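Local atomic coordinates of tudor domain-containing protein 1 (Mus musculus, PDB entry 4B9W), a protein that binds arginine-methylated Piwi proteins through its Tudor domains and acts in the piRNA pathway that represses transposable elements during spermatogenesis. Residues 130-135 and 166-171; 19-24 and 34-39. All blocks are in the same frame, centred on the assembly; numbering follows the deposited sequence.

Both interactions belong to one curled mixed sheet of the extended Tudor domain, separate from the five-stranded sheet of the Tudor core. Interaction 2 comes first along the chain and joins strands 18-26 and 31-36 of a hairpin; interaction 1 follows in series, setting strand 129-133 against the end of strand 160-168 and the turn after it. Their centres lie about 14 Å apart. The strands are neighbours, 31-36 pairing with 129-133 and 18-26 with 160-168, and Cys-131 SG packs on Phe-36 CZ at 3.8 Å. The sheet thus draws on chain from before and after the Tudor core.

Interaction 1: residues 130-135 and 166-171; sequences QCWLVD and EITANG
Trp-132 presents the rim of its indole to Glu-166, Thr-168 and Asn-170, three side chains from the end of a strand and the turn after it. Its NE1 gives a nearly straight hydrogen bond to Glu-166 OE2, 2.9 Å with 174° at the hydrogen. The oxygen lies in the ring plane, and NE1 meets it on its anti side, tilted out of the carboxylate plane, the ring and carboxylate planes being 58° apart. Farther round the rim, CH2 comes within 3.3 Å of Thr-168 OG1, and CZ3 within 3.4 Å of Asn-170 OD1, whose amide stands almost upright to the ring. A chi1 of 47° sets CG between the backbone N and the carbonyl carbon, and the far rim of the indole reaches the turn. Gly-171 packs closely beside it: its CA lies 3.4 Å from Gln-130 O, and even a CB here would probably crowd that oxygen and the indole. The other end is looser. The chains diverge from 4.8 Å between Gln-130 CA and Gly-171 CA to 8.3 Å between Val-134 CA and Glu-166 CA, where Val-134 CG1 only brushes Glu-166 OE2. Asn-170 is exposed, and so the turn side of this contact faces solvent. Residues 168-171 form a two-residue beta-hairpin turn leading into strand 171-178, which runs parallel to 129-133, as in the OB-like, staphylococcal-nuclease-type half of extended Tudor domains.

Interaction 2: residues 19-24 and 34-39; sequences VDVVVC and CHFLKD
His-35 O is gripped twice by the facing strand: Val-22 N donates a hydrogen bond of 3.1 Å, and Val-21 CA adds a CA-H...O contact at 3.2 Å. This is the ladder of an antiparallel beta hairpin, strands 18-26 and 31-36 of the extended Tudor domain. Val-22 and His-35 form a hydrogen-bonded pair, completed by His-35 N to Val-22 O, and non-hydrogen-bonded pairs flank it, Val-21 with Phe-36 and Val-23 with Cys-34. On the face carrying Val-21 and Phe-36, Val-21 CG1 sits over the phenyl ring, 3.6 Å from its centroid, in a CH-pi contact, while Val-19 CG1 meets the ring edge at CD2, 3.3 Å away. Val-19 holds CG1 between its backbone N and carbonyl carbon (chi1 53°), the branch directed at that edge. Phe-13 and Cys-131 also pack on Phe-36. On the other face Cys-24 covers one side of the His-35 imidazole, its SG in a sulfur-aromatic contact 3.8 Å from the ring centroid and offset toward the rim, its CB in a CH-pi contact over the same face; Val-22 CG2 lies near the ring plane. NE2 bonds to Asp-102 O, and the ring meets Tyr-103, so this histidine ties the hairpin to the loop between strands 96-100 and 106-109 of the Tudor core. An alanine here would probably leave Asp-102 O without this donor and open a gap beside Cys-24 SG and Tyr-103. Past the pairs, Leu-37 centres an inverse gamma turn, and Leu-37 N donates a hydrogen bond to Asp-20 O, 2.8 Å and 175°. A water closes this end, accepting from Asp-20 N and donating to Leu-37 O at 2.7 Å.

Interaction 1: residues 130-135 and 166-171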
loop_
_atom_site.group_PDB
_atom_site.type_symbol
_atom_site.label_atom_id
_atom_site.label_comp_id
_atom_site.label_asym_id
_atom_site.label_seq_id
_atom_site.Cartn_x
_atom_site.Cartn_y
_atom_site.Cartn_z
ATOM N N GLN A 130 -12.220 3.923 -5.399
ATOM C CA GLN A 130 -11.123 3.254 -6.121
ATOM C C GLN A 130 -11.685 2.526 -7.328
ATOM O O GLN A 130 -12.685 1.829 -7.193
ATOM C CB GLN A 130 -10.369 2.250 -5.232
ATOM C CG GLN A 130 -9.160 1.655 -5.936
ATOM C CD GLN A 130 -8.380 0.685 -5.065
ATOM O OE1 GLN A 130 -8.844 0.268 -4.002
ATOM N NE2 GLN A 130 -7.196 0.305 -5.526
ATOM N N CYS A 131 -11.043 2.692 -8.487
ATOM C CA CYS A 131 -11.453 2.053 -9.721
ATOM C C CYS A 131 -10.292 1.324 -10.370
ATOM O O CYS A 131 -9.167 1.488 -9.966
ATOM C CB CYS A 131 -11.985 3.064 -10.725
ATOM S SG CYS A 131 -13.332 4.074 -10.110
ATOM N N TRP A 132 -10.607 0.481 -11.346
ATOM C CA TRP A 132 -9.609 -0.079 -12.277
ATOM C C TRP A 132 -10.290 -0.272 -13.576
ATOM O O TRP A 132 -11.477 -0.441 -13.596
ATOM C CB TRP A 132 -9.032 -1.395 -11.785
ATOM C CG TRP A 132 -10.040 -2.393 -11.290
ATOM C CD1 TRP A 132 -10.690 -3.401 -12.011
ATOM C CD2 TRP A 132 -10.522 -2.531 -9.915
ATOM N NE1 TRP A 132 -11.525 -4.119 -11.184
ATOM C CE2 TRP A 132 -11.471 -3.638 -9.921
ATOM C CE3 TRP A 132 -10.263 -1.862 -8.715
ATOM C CZ2 TRP A 132 -12.132 -4.033 -8.776
ATOM C CZ3 TRP A 132 -10.928 -2.280 -7.555
ATOM C CH2 TRP A 132 -11.843 -3.341 -7.589
ATOM N N LEU A 133 -9.566 -0.217 -14.684
ATOM C CA LEU A 133 -10.173 -0.482 -15.985
ATOM C C LEU A 133 -10.340 -1.988 -16.130
ATOM O O LEU A 133 -9.474 -2.742 -15.737
ATOM C CB LEU A 133 -9.299 0.036 -17.135
ATOM C CG LEU A 133 -9.145 1.560 -17.284
ATOM C CD1 LEU A 133 -8.279 1.859 -18.500
ATOM C CD2 LEU A 133 -10.485 2.247 -17.400
ATOM N N VAL A 134 -11.462 -2.436 -16.676
ATOM C CA VAL A 134 -11.637 -3.871 -16.857
ATOM C C VAL A 134 -11.014 -4.321 -18.180
ATOM O O VAL A 134 -10.757 -3.510 -19.078
ATOM C CB VAL A 134 -13.106 -4.302 -16.777
ATOM C CG1 VAL A 134 -13.644 -4.028 -15.377
ATOM C CG2 VAL A 134 -13.928 -3.622 -17.865
ATOM N N ASP A 135 -10.763 -5.617 -18.257
ATOM C CA ASP A 135 -10.392 -6.314 -19.498
ATOM C C ASP A 135 -8.976 -5.974 -20.013
ATOM O O ASP A 135 -8.672 -6.210 -21.191
ATOM C CB ASP A 135 -11.433 -6.097 -20.624
ATOM C CG ASP A 135 -12.855 -6.588 -20.257
ATOM O OD1 ASP A 135 -13.029 -7.354 -19.282
ATOM O OD2 ASP A 135 -13.794 -6.185 -20.970
ATOM N N GLU A 166 -17.931 -4.423 -12.586
ATOM C CA GLU A 166 -17.791 -5.298 -11.426
ATOM C C GLU A 166 -17.569 -4.469 -10.158
ATOM O O GLU A 166 -16.898 -3.421 -10.198
ATOM C CB GLU A 166 -16.684 -6.350 -11.644
ATOM C CG GLU A 166 -15.304 -5.923 -11.225
ATOM C CD GLU A 166 -14.210 -6.824 -11.782
ATOM O OE1 GLU A 166 -14.395 -8.070 -11.777
ATOM O OE2 GLU A 166 -13.153 -6.279 -12.211
ATOM N N ILE A 167 -18.160 -4.944 -9.059
ATOM C CA ILE A 167 -18.157 -4.263 -7.770
ATOM C C ILE A 167 -17.464 -5.203 -6.818
ATOM O O ILE A 167 -17.866 -6.356 -6.701
ATOM C CB ILE A 167 -19.595 -4.003 -7.235
ATOM C CG1 ILE A 167 -20.511 -3.415 -8.326
ATOM C CG2 ILE A 167 -19.572 -3.091 -6.003
ATOM C CD1 ILE A 167 -21.799 -2.803 -7.783
ATOM N N THR A 168 -16.403 -4.747 -6.168
ATOM C CA THR A 168 -15.785 -5.518 -5.087
ATOM C C THR A 168 -15.846 -4.703 -3.785
ATOM O O THR A 168 -16.253 -3.534 -3.807
ATOM C CB THR A 168 -14.352 -5.982 -5.454
ATOM O OG1 THR A 168 -13.408 -4.943 -5.199
ATOM C CG2 THR A 168 -14.285 -6.393 -6.929
ATOM N N ALA A 169 -15.499 -5.323 -2.651
ATOM C CA ALA A 169 -15.520 -4.624 -1.349
ATOM C C ALA A 169 -14.626 -3.379 -1.380
ATOM O O ALA A 169 -15.043 -2.299 -0.953
ATOM C CB ALA A 169 -15.087 -5.549 -0.221
ATOM N N ASN A 170 -13.413 -3.536 -1.919
ATOM C CA ASN A 170 -12.419 -2.448 -1.947
ATOM C C ASN A 170 -12.532 -1.427 -3.121
ATOM O O ASN A 170 -11.756 -0.470 -3.173
ATOM C CB ASN A 170 -10.991 -3.045 -1.863
ATOM C CG ASN A 170 -10.502 -3.621 -3.184
ATOM O OD1 ASN A 170 -10.855 -3.144 -4.264
ATOM N ND2 ASN A 170 -9.657 -4.636 -3.102
ATOM N N GLY A 171 -13.469 -1.625 -4.055
ATOM C CA GLY A 171 -13.617 -0.704 -5.202
ATOM C C GLY A 171 -14.442 -1.222 -6.367
ATOM O O GLY A 171 -15.215 -2.148 -6.201
#

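Interaction 2: residues 19-24 and 34-39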
loop_
_atom_site.group_PDB
_atom_site.type_symbol
_atom_site.label_atom_id
_atom_site.label_comp_id
_atom_site.label_asym_id
_atom_site.label_seq_id
_atom_site.Cartn_x
_atom_site.Cartn_y
_atom_site.Cartn_z
ATOM N N VAL A 19 -22.607 6.085 -15.261
ATOM C CA VAL A 19 -22.519 7.293 -14.483
ATOM C C VAL A 19 -21.279 8.092 -14.905
ATOM O O VAL A 19 -20.244 7.534 -15.241
ATOM C CB VAL A 19 -22.495 6.943 -12.977
ATOM C CG1 VAL A 19 -21.407 5.920 -12.701
ATOM C CG2 VAL A 19 -22.348 8.204 -12.118
ATOM N N ASP A 20 -21.408 9.405 -14.923
ATOM C CA ASP A 20 -20.294 10.259 -15.310
ATOM C C ASP A 20 -19.307 10.370 -14.152
ATOM O O ASP A 20 -19.695 10.409 -12.980
ATOM C CB ASP A 20 -20.771 11.635 -15.759
ATOM C CG ASP A 20 -21.442 11.604 -17.129
ATOM O OD1 ASP A 20 -21.099 10.743 -17.981
ATOM O OD2 ASP A 20 -22.323 12.448 -17.351
ATOM N N VAL A 21 -18.031 10.366 -14.514
ATOM C CA VAL A 21 -16.942 10.481 -13.578
ATOM C C VAL A 21 -15.952 11.556 -14.012
ATOM O O VAL A 21 -15.861 11.920 -15.190
ATOM C CB VAL A 21 -16.179 9.146 -13.435
ATOM C CG1 VAL A 21 -17.115 8.038 -12.963
ATOM C CG2 VAL A 21 -15.473 8.770 -14.733
ATOM N N VAL A 22 -15.242 12.078 -13.025
ATOM C CA VAL A 22 -14.016 12.825 -13.213
ATOM C C VAL A 22 -13.013 12.067 -12.346
ATOM O O VAL A 22 -13.339 11.666 -11.220
ATOM C CB VAL A 22 -14.106 14.312 -12.746
ATOM C CG1 VAL A 22 -14.814 15.172 -13.796
ATOM C CG2 VAL A 22 -14.800 14.428 -11.397
ATOM N N VAL A 23 -11.828 11.818 -12.901
ATOM C CA VAL A 23 -10.774 11.129 -12.180
ATOM C C VAL A 23 -10.126 12.134 -11.203
ATOM O O VAL A 23 -9.664 13.185 -11.625
ATOM C CB VAL A 23 -9.754 10.533 -13.174
ATOM C CG1 VAL A 23 -8.584 9.860 -12.438
ATOM C CG2 VAL A 23 -10.458 9.545 -14.115
ATOM N N CYS A 24 -10.131 11.838 -9.909
ATOM C CA CYS A 24 -9.530 12.751 -8.919
ATOM C C CYS A 24 -8.134 12.303 -8.421
ATOM O O CYS A 24 -7.368 13.082 -7.831
ATOM C CB CYS A 24 -10.488 12.958 -7.743
ATOM S SG CYS A 24 -11.073 11.435 -6.958
ATOM N N CYS A 34 -12.067 8.058 -8.682
ATOM C CA CYS A 34 -13.024 8.905 -9.385
ATOM C C CYS A 34 -14.026 9.511 -8.430
ATOM O O CYS A 34 -14.415 8.886 -7.444
ATOM C CB CYS A 34 -13.805 8.101 -10.430
ATOM S SG CYS A 34 -12.859 7.517 -11.861
ATOM N N HIS A 35 -14.433 10.738 -8.737
ATOM C CA HIS A 35 -15.688 11.259 -8.264
ATOM C C HIS A 35 -16.764 10.850 -9.237
ATOM O O HIS A 35 -16.659 11.121 -10.440
ATOM C CB HIS A 35 -15.642 12.764 -8.169
ATOM C CG HIS A 35 -14.706 13.277 -7.119
ATOM N ND1 HIS A 35 -14.004 14.424 -7.269
ATOM C CD2 HIS A 35 -14.366 12.763 -5.884
ATOM C CE1 HIS A 35 -13.259 14.638 -6.176
ATOM N NE2 HIS A 35 -13.473 13.612 -5.323
ATOM N N PHE A 36 -17.793 10.173 -8.720
ATOM C CA PHE A 36 -18.972 9.801 -9.491
ATOM C C PHE A 36 -20.031 10.913 -9.385
ATOM O O PHE A 36 -20.448 11.305 -8.278
ATOM C CB PHE A 36 -19.476 8.429 -9.041
ATOM C CG PHE A 36 -18.574 7.296 -9.475
ATOM C CD1 PHE A 36 -17.340 7.104 -8.888
ATOM C CD2 PHE A 36 -18.950 6.448 -10.501
ATOM C CE1 PHE A 36 -16.518 6.063 -9.281
ATOM C CE2 PHE A 36 -18.133 5.403 -10.915
ATOM C CZ PHE A 36 -16.913 5.212 -10.310
ATOM N N LEU A 37 -20.400 11.474 -10.530
ATOM C CA LEU A 37 -21.225 12.677 -10.559
ATOM C C LEU A 37 -22.689 12.289 -10.553
ATOM O O LEU A 37 -23.379 12.331 -11.586
ATOM C CB LEU A 37 -20.886 13.565 -11.764
ATOM C CG LEU A 37 -19.415 13.896 -12.034
ATOM C CD1 LEU A 37 -19.289 14.711 -13.320
ATOM C CD2 LEU A 37 -18.762 14.620 -10.867
ATOM N N LYS A 38 -23.146 11.856 -9.385
ATOM C CA LYS A 38 -24.552 11.553 -9.159
ATOM C C LYS A 38 -24.963 12.087 -7.790
ATOM O O LYS A 38 -24.112 12.485 -6.986
ATOM C CB LYS A 38 -24.833 10.050 -9.286
ATOM C CG LYS A 38 -24.042 9.122 -8.377
ATOM C CD LYS A 38 -24.596 7.699 -8.467
ATOM C CE LYS A 38 -24.043 6.807 -7.358
ATOM N NZ LYS A 38 -24.763 5.504 -7.250
ATOM N N ASP A 39 -26.266 12.130 -7.552
ATOM C CA ASP A 39 -26.809 12.537 -6.256
ATOM C C ASP A 39 -26.242 13.864 -5.729
ATOM O O ASP A 39 -26.102 14.023 -4.518
ATOM C CB ASP A 39 -26.556 11.421 -5.227
ATOM C CG ASP A 39 -27.157 10.089 -5.651
ATOM O OD1 ASP A 39 -28.276 10.112 -6.208
ATOM O OD2 ASP A 39 -26.519 9.027 -5.435
HETATM O O HOH W 1 -23.531 10.658 -13.638
#